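Local coordinates for 2-hydroxyhepta-2,4-diene-1,7-dioate isomerase (PDB 4DBF), which probably acts as a magnesium-dependent lyase of the fumarylacetoacetate hydrolase family, with oxaloacetate decarboxylase as its likely activity and perhaps isomerase activity as well, at residues 137-142 and 160-165; 46-51 and 64-69; 128-133 and 171-176; 122-127 and 187-192. One frame throughout, in Å; residues are numbered along the deposited sequence.

Overall arrangement
Contact 1 lies about 5 Å from the centre of the chain and carries Glu138, one of three acidic residues holding a magnesium ion. Contact 4 packs directly against it, with centres about 17 Å apart: Ile192 lies against Thr163 and Ile165 on neighbouring strands. Contact 3 adjoins contact 1 only in sequence, its centre about 25 Å away, yet the Arg171 side chain lies about 6 Å from the magnesium; it also meets contact 4, where Val133 touches Ile126 and Phe189. Contact 2 belongs to the N-terminal region, its centre about 22 Å from that of contact 1; there the Arg65 side chain lies about 6 Å from a bound magnesium.

Contact 1 of 4, residues 137-142 and 160-165; sequences GELAVV and LGFTII. With MG (magnesium ion), chain C.
Phe162 lays its ring against two side chains of the facing strand: CD2 of Leu139 sits over one face, and CG2 of Val141 meets the edge, 3.8 Å from Phe162 CE1. Leu139 sets out away from the partner strand, but with CG anti to the backbone N (chi1 -178°) its branch swings back until CD1 is 4.0 Å from Phe162 CB. The other face carries Glu138, Ala140, Val142, Thr163 and Ile165. Ala140 CB touches Thr163 CG2 at 3.7 Å and also rests on CG2 of Ile165, which in turn reaches Glu138 CB; Val142 CG2 continues the row by meeting Thr163 CG2. Thr163 offers this methyl because OG1 is turned the other way (chi1 -171°), toward the carbonyl of Trp195. Antiparallel pairing of strands 133-143 and 159-170, in the core of the FAH fold, sets this register, with reciprocal hydrogen bonds joining Glu138 to Ile165 and Ala140 to Thr163. The regular pattern ends in a classic beta bulge, where Leu160 and Gly161 both face Val142: Leu160 N lies 2.8 Å from Val142 O, whereas the bond from Gly161 N to that oxygen is weak. At the other end Glu138, extended beyond CG, places OE2 2.1 Å from the magnesium ion. Its OE1 accepts a hydrogen bond from a water 2.7 Å away, and that water is itself bound to the metal, so both carboxylate oxygens are engaged and the group's rotation is restrained. Glu136, Asp167 and two further waters complete the six ligands.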
loop_
_atom_site.group_PDB
_atom_site.type_symbol
_atom_site.label_atom_id
_atom_site.label_comp_id
_atom_site.label_asym_id
_atom_site.label_seq_id
_atom_site.Cartn_x
_atom_site.Cartn_y
_atom_site.Cartn_z
ATOM N N GLY A 137 -20.421 0.181 -0.210
ATOM C CA GLY A 137 -20.395 0.227 1.225
ATOM C C GLY A 137 -19.913 -1.057 1.824
ATOM O O GLY A 137 -20.424 -2.075 1.519
ATOM N N GLU A 138 -18.938 -0.971 2.711
ATOM C CA GLU A 138 -18.352 -2.135 3.313
ATOM C C GLU A 138 -18.068 -1.992 4.773
ATOM O O GLU A 138 -17.738 -0.961 5.242
ATOM C CB GLU A 138 -17.066 -2.576 2.599
ATOM C CG GLU A 138 -17.098 -2.420 1.111
ATOM C CD GLU A 138 -15.981 -3.115 0.352
ATOM O OE1 GLU A 138 -15.194 -3.846 0.874
ATOM O OE2 GLU A 138 -15.915 -2.919 -0.827
ATOM N N LEU A 139 -18.192 -3.084 5.470
ATOM C CA LEU A 139 -17.703 -3.175 6.806
ATOM C C LEU A 139 -16.178 -3.223 6.801
ATOM O O LEU A 139 -15.595 -3.990 6.125
ATOM C CB LEU A 139 -18.253 -4.406 7.476
ATOM C CG LEU A 139 -17.832 -4.558 8.906
ATOM C CD1 LEU A 139 -18.392 -3.477 9.799
ATOM C CD2 LEU A 139 -18.196 -5.942 9.385
ATOM N N ALA A 140 -15.577 -2.351 7.583
ATOM C CA ALA A 140 -14.140 -2.215 7.657
ATOM C C ALA A 140 -13.650 -2.644 9.008
ATOM O O ALA A 140 -14.226 -2.329 9.977
ATOM C CB ALA A 140 -13.691 -0.797 7.381
ATOM N N VAL A 141 -12.558 -3.350 9.002
ATOM C CA VAL A 141 -11.937 -3.789 10.209
ATOM C C VAL A 141 -10.681 -2.964 10.464
ATOM O O VAL A 141 -9.870 -2.811 9.604
ATOM C CB VAL A 141 -11.518 -5.245 10.119
ATOM C CG1 VAL A 141 -10.839 -5.662 11.373
ATOM C CG2 VAL A 141 -12.691 -6.138 9.829
ATOM N N VAL A 142 -10.529 -2.466 11.662
ATOM C CA VAL A 142 -9.299 -1.808 11.994
ATOM C C VAL A 142 -8.444 -2.669 12.918
ATOM O O VAL A 142 -8.870 -3.057 13.965
ATOM C CB VAL A 142 -9.524 -0.430 12.611
ATOM C CG1 VAL A 142 -8.215 0.192 12.963
ATOM C CG2 VAL A 142 -10.304 0.448 11.682
ATOM N N LEU A 160 -9.018 -3.845 16.607
ATOM C CA LEU A 160 -9.366 -2.726 17.409
ATOM C C LEU A 160 -10.863 -2.502 17.391
ATOM O O LEU A 160 -11.444 -2.332 18.392
ATOM C CB LEU A 160 -8.652 -1.463 16.947
ATOM C CG LEU A 160 -8.999 -0.181 17.666
ATOM C CD1 LEU A 160 -8.701 -0.208 19.131
ATOM C CD2 LEU A 160 -8.477 1.079 17.023
ATOM N N GLY A 161 -11.439 -2.461 16.214
ATOM C CA GLY A 161 -12.862 -2.228 16.098
ATOM C C GLY A 161 -13.307 -2.174 14.654
ATOM O O GLY A 161 -12.537 -2.538 13.725
ATOM N N PHE A 162 -14.548 -1.735 14.465
ATOM C CA PHE A 162 -15.154 -1.778 13.142
ATOM C C PHE A 162 -15.385 -0.341 12.725
ATOM O O PHE A 162 -15.654 0.486 13.572
ATOM C CB PHE A 162 -16.533 -2.506 13.149
ATOM C CG PHE A 162 -16.410 -4.011 13.218
ATOM C CD1 PHE A 162 -15.346 -4.673 12.620
ATOM C CD2 PHE A 162 -17.367 -4.776 13.890
ATOM C CE1 PHE A 162 -15.209 -6.089 12.727
ATOM C CE2 PHE A 162 -17.252 -6.189 13.949
ATOM C CZ PHE A 162 -16.159 -6.825 13.377
ATOM N N THR A 163 -15.300 -0.061 11.419
ATOM C CA THR A 163 -15.733 1.225 10.897
ATOM C C THR A 163 -16.376 1.021 9.539
ATOM O O THR A 163 -16.595 -0.102 9.147
ATOM C CB THR A 163 -14.526 2.269 10.915
ATOM O OG1 THR A 163 -15.035 3.568 10.609
ATOM C CG2 THR A 163 -13.453 1.867 9.932
ATOM N N ILE A 164 -16.714 2.080 8.827
ATOM C CA ILE A 164 -17.301 1.916 7.516
ATOM C C ILE A 164 -16.251 2.364 6.511
ATOM O O ILE A 164 -15.480 3.333 6.776
ATOM C CB ILE A 164 -18.570 2.800 7.354
ATOM C CG1 ILE A 164 -19.573 2.576 8.518
ATOM C CG2 ILE A 164 -19.197 2.510 5.957
ATOM C CD1 ILE A 164 -20.768 3.580 8.481
ATOM N N ILE A 165 -16.197 1.686 5.372
ATOM C CA ILE A 165 -15.401 2.174 4.221
ATOM C C ILE A 165 -16.286 2.256 2.968
ATOM O O ILE A 165 -17.178 1.444 2.780
ATOM C CB ILE A 165 -14.116 1.320 3.993
ATOM C CG1 ILE A 165 -13.292 1.922 2.829
ATOM C CG2 ILE A 165 -14.442 -0.224 3.692
ATOM C CD1 ILE A 165 -11.922 1.327 2.655
HETATM MG MG MG C . -14.977 -3.664 -2.599
HETATM O O HOH W 1 -13.675 -4.701 -1.222
HETATM O O HOH W 2 -14.117 -4.772 -4.112
HETATM O O HOH W 3 -16.519 -5.004 -2.635
#

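Contact 2 of 4, residues 46-51 and 64-69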
loop_
_atom_site.group_PDB
_atom_site.type_symbol
_atom_site.label_atom_id
_atom_site.label_comp_id
_atom_site.label_asym_id
_atom_site.label_seq_id
_atom_site.Cartn_x
_atom_site.Cartn_y
_atom_site.Cartn_z
ATOM N N ASN A 46 -25.808 15.295 20.100
ATOM C CA ASN A 46 -25.793 14.759 21.442
ATOM C C ASN A 46 -24.476 14.193 21.874
ATOM O O ASN A 46 -24.344 13.741 22.974
ATOM C CB ASN A 46 -26.838 13.676 21.591
ATOM C CG ASN A 46 -28.247 14.214 21.478
ATOM O OD1 ASN A 46 -28.918 13.990 20.488
ATOM N ND2 ASN A 46 -28.683 14.949 22.483
ATOM N N LEU A 47 -23.508 14.200 20.992
ATOM C CA LEU A 47 -22.258 13.519 21.253
ATOM C C LEU A 47 -21.162 14.480 21.627
ATOM O O LEU A 47 -21.215 15.612 21.283
ATOM C CB LEU A 47 -21.847 12.709 20.020
ATOM C CG LEU A 47 -22.781 11.657 19.435
ATOM C CD1 LEU A 47 -22.146 10.899 18.298
ATOM C CD2 LEU A 47 -23.196 10.689 20.490
ATOM N N THR A 48 -20.176 13.977 22.336
ATOM C CA THR A 48 -19.051 14.730 22.796
ATOM C C THR A 48 -17.731 14.043 22.400
ATOM O O THR A 48 -17.629 12.863 22.462
ATOM C CB THR A 48 -19.133 14.930 24.321
ATOM O OG1 THR A 48 -20.257 15.734 24.626
ATOM C CG2 THR A 48 -17.940 15.591 24.836
ATOM N N ALA A 49 -16.753 14.816 21.973
ATOM C CA ALA A 49 -15.426 14.321 21.711
ATOM C C ALA A 49 -14.465 14.615 22.860
ATOM O O ALA A 49 -14.357 15.707 23.308
ATOM C CB ALA A 49 -14.886 14.882 20.417
ATOM N N ARG A 50 -13.775 13.591 23.300
ATOM C CA ARG A 50 -12.872 13.681 24.393
ATOM C C ARG A 50 -11.487 13.328 23.917
ATOM O O ARG A 50 -11.243 12.232 23.553
ATOM C CB ARG A 50 -13.270 12.699 25.487
ATOM C CG ARG A 50 -14.571 12.970 26.176
ATOM C CD ARG A 50 -14.362 12.953 27.687
ATOM N NE ARG A 50 -14.947 11.812 28.286
ATOM C CZ ARG A 50 -14.621 11.286 29.455
ATOM N NH1 ARG A 50 -13.673 11.777 30.215
ATOM N NH2 ARG A 50 -15.262 10.234 29.861
ATOM N N GLU A 51 -10.589 14.288 23.940
ATOM C CA GLU A 51 -9.261 14.062 23.493
ATOM C C GLU A 51 -8.571 12.983 24.300
ATOM O O GLU A 51 -8.663 12.951 25.481
ATOM C CB GLU A 51 -8.457 15.331 23.523
ATOM C CG GLU A 51 -7.015 15.110 23.202
ATOM C CD GLU A 51 -6.186 16.347 23.314
ATOM O OE1 GLU A 51 -6.279 17.029 24.315
ATOM O OE2 GLU A 51 -5.452 16.630 22.398
ATOM N N GLY A 64 -8.302 15.558 29.276
ATOM C CA GLY A 64 -9.178 16.527 29.859
ATOM C C GLY A 64 -9.904 17.423 28.887
ATOM O O GLY A 64 -10.973 17.852 29.173
ATOM N N ARG A 65 -9.310 17.696 27.739
ATOM C CA ARG A 65 -9.972 18.505 26.730
ATOM C C ARG A 65 -11.131 17.790 26.083
ATOM O O ARG A 65 -11.041 16.644 25.780
ATOM C CB ARG A 65 -9.014 18.943 25.645
ATOM C CG ARG A 65 -7.720 19.521 26.115
ATOM C CD ARG A 65 -7.119 20.413 25.054
ATOM N NE ARG A 65 -6.545 19.632 23.991
ATOM C CZ ARG A 65 -5.807 20.119 23.020
ATOM N NH1 ARG A 65 -5.548 21.395 22.974
ATOM N NH2 ARG A 65 -5.337 19.324 22.111
ATOM N N GLU A 66 -12.205 18.511 25.864
ATOM C CA GLU A 66 -13.352 17.991 25.162
ATOM C C GLU A 66 -14.095 19.058 24.374
ATOM O O GLU A 66 -13.931 20.216 24.603
ATOM C CB GLU A 66 -14.305 17.238 26.073
ATOM C CG GLU A 66 -14.789 18.019 27.252
ATOM C CD GLU A 66 -15.148 17.148 28.431
ATOM O OE1 GLU A 66 -15.654 16.049 28.220
ATOM O OE2 GLU A 66 -14.899 17.561 29.559
ATOM N N TRP A 67 -14.890 18.602 23.423
ATOM C CA TRP A 67 -15.698 19.451 22.602
ATOM C C TRP A 67 -16.983 18.776 22.330
ATOM O O TRP A 67 -16.998 17.582 22.159
ATOM C CB TRP A 67 -15.037 19.700 21.240
ATOM C CG TRP A 67 -13.641 20.241 21.265
ATOM C CD1 TRP A 67 -13.243 21.539 21.099
ATOM C CD2 TRP A 67 -12.428 19.513 21.467
ATOM N NE1 TRP A 67 -11.914 21.655 21.178
ATOM C CE2 TRP A 67 -11.365 20.477 21.411
ATOM C CE3 TRP A 67 -12.124 18.210 21.678
ATOM C CZ2 TRP A 67 -10.066 20.115 21.542
ATOM C CZ3 TRP A 67 -10.817 17.859 21.816
ATOM C CH2 TRP A 67 -9.812 18.786 21.765
ATOM N N PRO A 68 -18.073 19.522 22.251
ATOM C CA PRO A 68 -19.277 19.016 21.618
ATOM C C PRO A 68 -18.922 18.605 20.200
ATOM O O PRO A 68 -18.187 19.295 19.565
ATOM C CB PRO A 68 -20.188 20.224 21.587
ATOM C CG PRO A 68 -19.637 21.155 22.556
ATOM C CD PRO A 68 -18.191 20.951 22.523
ATOM N N LEU A 69 -19.432 17.487 19.745
ATOM C CA LEU A 69 -19.060 16.950 18.456
ATOM C C LEU A 69 -19.346 17.902 17.314
ATOM O O LEU A 69 -18.596 17.968 16.385
ATOM C CB LEU A 69 -19.715 15.612 18.200
ATOM C CG LEU A 69 -19.181 14.836 17.007
ATOM C CD1 LEU A 69 -17.680 14.810 16.971
ATOM C CD2 LEU A 69 -19.723 13.444 16.963
HETATM O O HOH W 4 -10.137 14.466 27.262
#
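Glu51 and Arg65 meet side-on, each carboxylate oxygen gripped by a different guanidinium nitrogen. Arg65 NE donates to Glu51 OE1 at 2.6 Å, approaching from above the carboxylate plane, while Arg65 NH2 reaches Glu51 OE2 at 2.7 Å on the syn side but tilted out of that plane; the two flat groups are inclined by 24°. Glu51 runs straight, with CG anti to the backbone N (chi1 174°) and the chain extended beyond, whereas Arg65 folds at chi3 to bring its NE edge round. Glu51 OE1 has a second partner in the hydroxyl of Thr63, and the paired bonds fix the guanidinium's rotation. Next to the salt bridge one water joins Glu51 O, Arg65 O and Gly64 N. Glu51 CB also lies at the indole edge of Trp67, 3.9 Å from CZ3. Arg50 and Glu66 run side by side on one face. Glu66 CG stands between its backbone N and carbonyl carbon (chi1 55°), which sets OE1 beside Arg50, 3.4 Å from CD. That oxygen stays 4.3 Å from Arg50 NE, well out of the guanidinium plane: no N-H points at it, and the attraction is of charges only, beyond salt-bridge range. Arg50 bridges instead to Glu38 and lies on the ring of Phe62. At the far end Leu47 CD1 packs alongside Leu69 CD2, 3.8 Å apart. Strands 48-52 and 65-68 are antiparallel neighbours, tied both ways between Ala49 and Trp67, with 31-38 flanking 48-52 on its other side; here Arg65 NH1 bridges to Asp30, seen to bind magnesium in this protein though not in this chain of the model.

Contact 3 of 4, residues 128-133 and 171-176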
loop_
_atom_site.group_PDB
_atom_site.type_symbol
_atom_site.label_atom_id
_atom_site.label_comp_id
_atom_site.label_asym_id
_atom_site.label_seq_id
_atom_site.Cartn_x
_atom_site.Cartn_y
_atom_site.Cartn_z
ATOM N N SER A 128 -11.074 13.160 -14.698
ATOM C CA SER A 128 -11.813 13.071 -15.940
ATOM C C SER A 128 -11.693 11.736 -16.627
ATOM O O SER A 128 -12.584 11.325 -17.258
ATOM C CB SER A 128 -11.384 14.164 -16.893
ATOM O OG SER A 128 -10.044 14.024 -17.217
ATOM N N PHE A 129 -10.570 11.083 -16.471
ATOM C CA PHE A 129 -10.330 9.811 -17.100
ATOM C C PHE A 129 -10.933 8.651 -16.359
ATOM O O PHE A 129 -10.797 7.534 -16.775
ATOM C CB PHE A 129 -8.846 9.569 -17.271
ATOM C CG PHE A 129 -8.088 9.613 -16.010
ATOM C CD1 PHE A 129 -7.865 8.476 -15.282
ATOM C CD2 PHE A 129 -7.620 10.796 -15.534
ATOM C CE1 PHE A 129 -7.170 8.519 -14.110
ATOM C CE2 PHE A 129 -6.919 10.851 -14.364
ATOM C CZ PHE A 129 -6.702 9.714 -13.646
ATOM N N ALA A 130 -11.568 8.943 -15.237
ATOM C CA ALA A 130 -12.165 7.930 -14.396
ATOM C C ALA A 130 -13.659 7.991 -14.538
ATOM O O ALA A 130 -14.259 8.911 -14.085
ATOM C CB ALA A 130 -11.783 8.128 -12.934
ATOM N N THR A 131 -14.233 6.993 -15.167
ATOM C CA THR A 131 -15.622 7.005 -15.534
ATOM C C THR A 131 -16.333 5.768 -15.037
ATOM O O THR A 131 -15.723 4.817 -14.657
ATOM C CB THR A 131 -15.783 7.140 -17.065
ATOM O OG1 THR A 131 -15.116 6.086 -17.727
ATOM C CG2 THR A 131 -15.208 8.416 -17.543
ATOM N N LYS A 132 -17.638 5.818 -15.033
ATOM C CA LYS A 132 -18.442 4.850 -14.350
ATOM C C LYS A 132 -17.950 4.562 -12.923
ATOM O O LYS A 132 -17.690 3.451 -12.597
ATOM C CB LYS A 132 -18.602 3.564 -15.134
ATOM C CG LYS A 132 -19.783 2.773 -14.647
ATOM C CD LYS A 132 -20.122 1.613 -15.545
ATOM C CE LYS A 132 -21.026 0.638 -14.852
ATOM N NZ LYS A 132 -21.222 -0.549 -15.687
ATOM N N VAL A 133 -17.864 5.604 -12.111
ATOM C CA VAL A 133 -17.400 5.514 -10.742
ATOM C C VAL A 133 -18.503 5.155 -9.785
ATOM O O VAL A 133 -19.406 5.915 -9.572
ATOM C CB VAL A 133 -16.754 6.816 -10.305
ATOM C CG1 VAL A 133 -16.322 6.765 -8.875
ATOM C CG2 VAL A 133 -15.615 7.158 -11.198
ATOM N N ARG A 171 -15.499 1.653 -12.595
ATOM C CA ARG A 171 -15.714 0.345 -13.263
ATOM C C ARG A 171 -15.072 0.286 -14.636
ATOM O O ARG A 171 -14.630 -0.762 -15.088
ATOM C CB ARG A 171 -17.199 0.063 -13.431
ATOM C CG ARG A 171 -17.956 0.069 -12.143
ATOM C CD ARG A 171 -17.494 -1.036 -11.133
ATOM N NE ARG A 171 -18.377 -1.077 -9.995
ATOM C CZ ARG A 171 -18.055 -1.596 -8.795
ATOM N NH1 ARG A 171 -16.851 -2.081 -8.578
ATOM N NH2 ARG A 171 -18.904 -1.523 -7.794
ATOM N N ASP A 172 -15.045 1.423 -15.321
ATOM C CA ASP A 172 -14.382 1.483 -16.626
ATOM C C ASP A 172 -12.898 1.232 -16.540
ATOM O O ASP A 172 -12.300 0.540 -17.422
ATOM C CB ASP A 172 -14.632 2.858 -17.313
ATOM C CG ASP A 172 -16.079 3.021 -17.818
ATOM O OD1 ASP A 172 -16.828 2.021 -17.848
ATOM O OD2 ASP A 172 -16.497 4.196 -18.089
ATOM N N LEU A 173 -12.232 1.824 -15.520
ATOM C CA LEU A 173 -10.785 1.564 -15.382
ATOM C C LEU A 173 -10.518 0.133 -14.924
ATOM O O LEU A 173 -9.473 -0.437 -15.364
ATOM C CB LEU A 173 -10.080 2.545 -14.433
ATOM C CG LEU A 173 -10.075 4.014 -14.903
ATOM C CD1 LEU A 173 -9.533 4.880 -13.787
ATOM C CD2 LEU A 173 -9.248 4.223 -16.180
ATOM N N GLN A 174 -11.399 -0.427 -14.090
ATOM C CA GLN A 174 -11.192 -1.809 -13.662
ATOM C C GLN A 174 -11.108 -2.725 -14.926
ATOM O O GLN A 174 -10.209 -3.581 -15.055
ATOM C CB GLN A 174 -12.322 -2.306 -12.828
ATOM C CG GLN A 174 -12.292 -1.897 -11.408
ATOM C CD GLN A 174 -13.444 -2.521 -10.619
ATOM O OE1 GLN A 174 -14.437 -1.906 -10.340
ATOM N NE2 GLN A 174 -13.290 -3.777 -10.261
ATOM N N PHE A 175 -12.087 -2.548 -15.815
ATOM C CA PHE A 175 -12.026 -3.200 -17.115
ATOM C C PHE A 175 -10.836 -2.837 -17.982
ATOM O O PHE A 175 -10.190 -3.747 -18.463
ATOM C CB PHE A 175 -13.346 -3.003 -17.908
ATOM C CG PHE A 175 -13.300 -3.649 -19.245
ATOM C CD1 PHE A 175 -13.371 -5.048 -19.353
ATOM C CD2 PHE A 175 -13.106 -2.884 -20.386
ATOM C CE1 PHE A 175 -13.302 -5.679 -20.588
ATOM C CE2 PHE A 175 -13.023 -3.515 -21.640
ATOM C CZ PHE A 175 -13.110 -4.914 -21.710
ATOM N N ALA A 176 -10.461 -1.573 -18.198
ATOM C CA ALA A 176 -9.290 -1.300 -19.074
ATOM C C ALA A 176 -7.935 -1.793 -18.546
ATOM O O ALA A 176 -7.050 -2.126 -19.312
ATOM C CB ALA A 176 -9.125 0.214 -19.311
#
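Lys132 runs outward across the first turn of helix 171-177. Its CB lies 3.6 Å from Asp172 OD1; CG and CD then both pass 3.9 Å from Arg171 CB, and CE still skirts that side chain at 4.1 Å from the same carbon. NZ leads away, 5.5 Å from Asp172 OD1, too far for a salt bridge. The fully extended chain (CG anti to the backbone N, chi1 -161°) carries NZ past the helix, leaving its methylenes to make the contact. Segment 128-133, the loop leading into strand 133-143, thus receives the start of the helix that follows strand 159-170: Lys132 O accepts the amide of Arg171 at 2.8 Å, and the hydroxyl of Ser170 links Thr131 O with Leu173 N. Thr131 OG1 and Asp172 OD2 also meet, although their modelled separation is doubtfully short. Next along the helix, Leu173 CD1 reaches Ala130 CB at 4.0 Å and approaches the ring of Phe129. Arg171 bends at chi2 and spreads its guanidinium among three partners: NH1 donates in plane to a lone pair of Gln174 OE1, NE pairs with Glu134, and NH2 holds Glu136, the magnesium ligand, as a second-shell group.

Contact 4 of 4, residues 122-127 and 187-192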
loop_
_atom_site.group_PDB
_atom_site.type_symbol
_atom_site.label_atom_id
_atom_site.label_comp_id
_atom_site.label_asym_id
_atom_site.label_seq_id
_atom_site.Cartn_x
_atom_site.Cartn_y
_atom_site.Cartn_z
ATOM N N SER A 122 -15.702 14.712 3.328
ATOM C CA SER A 122 -14.750 15.145 2.334
ATOM C C SER A 122 -15.153 14.706 0.943
ATOM O O SER A 122 -15.639 13.641 0.758
ATOM C CB SER A 122 -13.397 14.545 2.601
ATOM O OG SER A 122 -12.715 15.216 3.577
ATOM N N PRO A 123 -14.909 15.534 -0.039
ATOM C CA PRO A 123 -15.334 15.197 -1.384
ATOM C C PRO A 123 -14.564 14.034 -1.975
ATOM O O PRO A 123 -13.382 13.902 -1.813
ATOM C CB PRO A 123 -15.063 16.465 -2.171
ATOM C CG PRO A 123 -14.866 17.518 -1.190
ATOM C CD PRO A 123 -14.315 16.865 0.015
ATOM N N ILE A 124 -15.290 13.193 -2.666
ATOM C CA ILE A 124 -14.736 12.197 -3.533
ATOM C C ILE A 124 -14.455 12.900 -4.861
ATOM O O ILE A 124 -15.338 13.293 -5.539
ATOM C CB ILE A 124 -15.738 11.063 -3.771
ATOM C CG1 ILE A 124 -16.022 10.312 -2.484
ATOM C CG2 ILE A 124 -15.244 10.138 -4.842
ATOM C CD1 ILE A 124 -17.263 9.482 -2.512
ATOM N N ARG A 125 -13.209 13.062 -5.209
ATOM C CA ARG A 125 -12.858 13.843 -6.385
ATOM C C ARG A 125 -12.523 12.984 -7.591
ATOM O O ARG A 125 -11.486 12.420 -7.682
ATOM C CB ARG A 125 -11.730 14.808 -6.078
ATOM C CG ARG A 125 -11.961 15.592 -4.816
ATOM C CD ARG A 125 -10.774 16.418 -4.428
ATOM N NE ARG A 125 -10.793 17.627 -5.197
ATOM C CZ ARG A 125 -9.981 17.910 -6.190
ATOM N NH1 ARG A 125 -9.046 17.089 -6.553
ATOM N NH2 ARG A 125 -10.111 19.039 -6.816
ATOM N N ILE A 126 -13.428 12.950 -8.529
ATOM C CA ILE A 126 -13.288 12.112 -9.682
ATOM C C ILE A 126 -12.528 12.749 -10.824
ATOM O O ILE A 126 -12.984 13.673 -11.393
ATOM C CB ILE A 126 -14.659 11.706 -10.195
ATOM C CG1 ILE A 126 -15.449 11.015 -9.119
ATOM C CG2 ILE A 126 -14.531 10.828 -11.411
ATOM C CD1 ILE A 126 -16.911 11.005 -9.376
ATOM N N PRO A 127 -11.376 12.235 -11.182
ATOM C CA PRO A 127 -10.689 12.756 -12.365
ATOM C C PRO A 127 -11.387 12.409 -13.669
ATOM O O PRO A 127 -12.188 11.533 -13.738
ATOM C CB PRO A 127 -9.323 12.132 -12.309
ATOM C CG PRO A 127 -9.383 11.115 -11.265
ATOM C CD PRO A 127 -10.692 11.091 -10.612
ATOM N N ASP A 187 -6.705 9.149 -5.441
ATOM C CA ASP A 187 -6.879 9.957 -4.252
ATOM C C ASP A 187 -8.390 10.177 -3.968
ATOM O O ASP A 187 -9.121 10.471 -4.841
ATOM C CB ASP A 187 -6.206 11.326 -4.399
ATOM C CG ASP A 187 -4.699 11.292 -4.362
ATOM O OD1 ASP A 187 -4.085 10.276 -4.246
ATOM O OD2 ASP A 187 -4.134 12.362 -4.504
ATOM N N THR A 188 -8.778 10.051 -2.717
ATOM C CA THR A 188 -10.138 10.205 -2.193
ATOM C C THR A 188 -11.111 9.020 -2.466
ATOM O O THR A 188 -12.256 9.051 -2.002
ATOM C CB THR A 188 -10.898 11.553 -2.544
ATOM O OG1 THR A 188 -11.345 11.471 -3.904
ATOM C CG2 THR A 188 -10.013 12.833 -2.265
ATOM N N PHE A 189 -10.606 7.962 -3.136
ATOM C CA PHE A 189 -11.487 6.852 -3.467
ATOM C C PHE A 189 -11.627 5.860 -2.283
ATOM O O PHE A 189 -12.200 4.793 -2.455
ATOM C CB PHE A 189 -10.940 6.117 -4.702
ATOM C CG PHE A 189 -11.400 6.716 -5.960
ATOM C CD1 PHE A 189 -11.729 8.079 -5.994
ATOM C CD2 PHE A 189 -11.623 5.905 -7.088
ATOM C CE1 PHE A 189 -12.220 8.647 -7.190
ATOM C CE2 PHE A 189 -12.095 6.449 -8.279
ATOM C CZ PHE A 189 -12.372 7.838 -8.358
ATOM N N GLY A 190 -11.133 6.231 -1.091
ATOM C CA GLY A 190 -11.403 5.406 0.103
ATOM C C GLY A 190 -11.925 6.217 1.303
ATOM O O GLY A 190 -11.302 6.189 2.375
ATOM N N PRO A 191 -13.077 6.850 1.188
ATOM C CA PRO A 191 -13.629 7.340 2.482
ATOM C C PRO A 191 -13.781 6.297 3.617
ATOM O O PRO A 191 -14.179 5.149 3.361
ATOM C CB PRO A 191 -14.980 7.888 2.126
ATOM C CG PRO A 191 -14.915 8.099 0.584
ATOM C CD PRO A 191 -14.035 7.008 0.076
ATOM N N ILE A 192 -13.395 6.677 4.817
ATOM C CA ILE A 192 -13.517 5.848 6.001
ATOM C C ILE A 192 -14.056 6.628 7.210
ATOM O O ILE A 192 -13.696 7.742 7.398
ATOM C CB ILE A 192 -12.183 5.221 6.384
ATOM C CG1 ILE A 192 -11.631 4.405 5.247
ATOM C CG2 ILE A 192 -12.337 4.308 7.546
ATOM C CD1 ILE A 192 -10.202 4.001 5.451
HETATM O O HOH W 5 -8.846 12.413 -6.830
#
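Ile124 and Thr188 bring the two backbones to a CA-CA distance of 5.2 Å, at a point where Thr188 has backbone angles in the left-handed region (phi 76°). Its side chain does the joining. Thr188 OG1 lies between its own backbone N and carbonyl carbon (chi1 76°), where it accepts the amide of Arg125 at 2.8 Å in a nearly straight bond and donates a hydrogen bond to Asp187 O, 2.6 Å away. A water takes up the same carbonyl and adds a second bridge, donating to Asp187 O and to Arg125 O. Beside this polar seam Phe189 turns its ring back toward strand 124-126. It presents CE1 4.1 Å from Ile124 CG2, has the CA of Ile126 at its edge, and is met obliquely at CZ by Pro127 CD at 4.3 Å. Ile124 divides its branches between two partners: CG2 goes to that ring, while CG1 packs crosswise on Pro191 CG at 3.9 Å. Val133 and Val168 also pack on Phe189, leading the apolar cluster into the strands that carry the metal ligands. Strand 124-126 forms one border, within this chain, of the five-strand sheet, and strand 190-197 belongs to the sheet of contact 1, so the contact joins the edge of one sheet to a strand of another. Asp187 looks outward, its carboxylate bound to Lys148 and Thr247 of the second subunit. Asp187 O is held by two donors, the Thr188 hydroxyl and a water, while that hydroxyl also accepts the Arg125 amide, which probably restrains the turn at Asp187-Thr188, next to the second subunit.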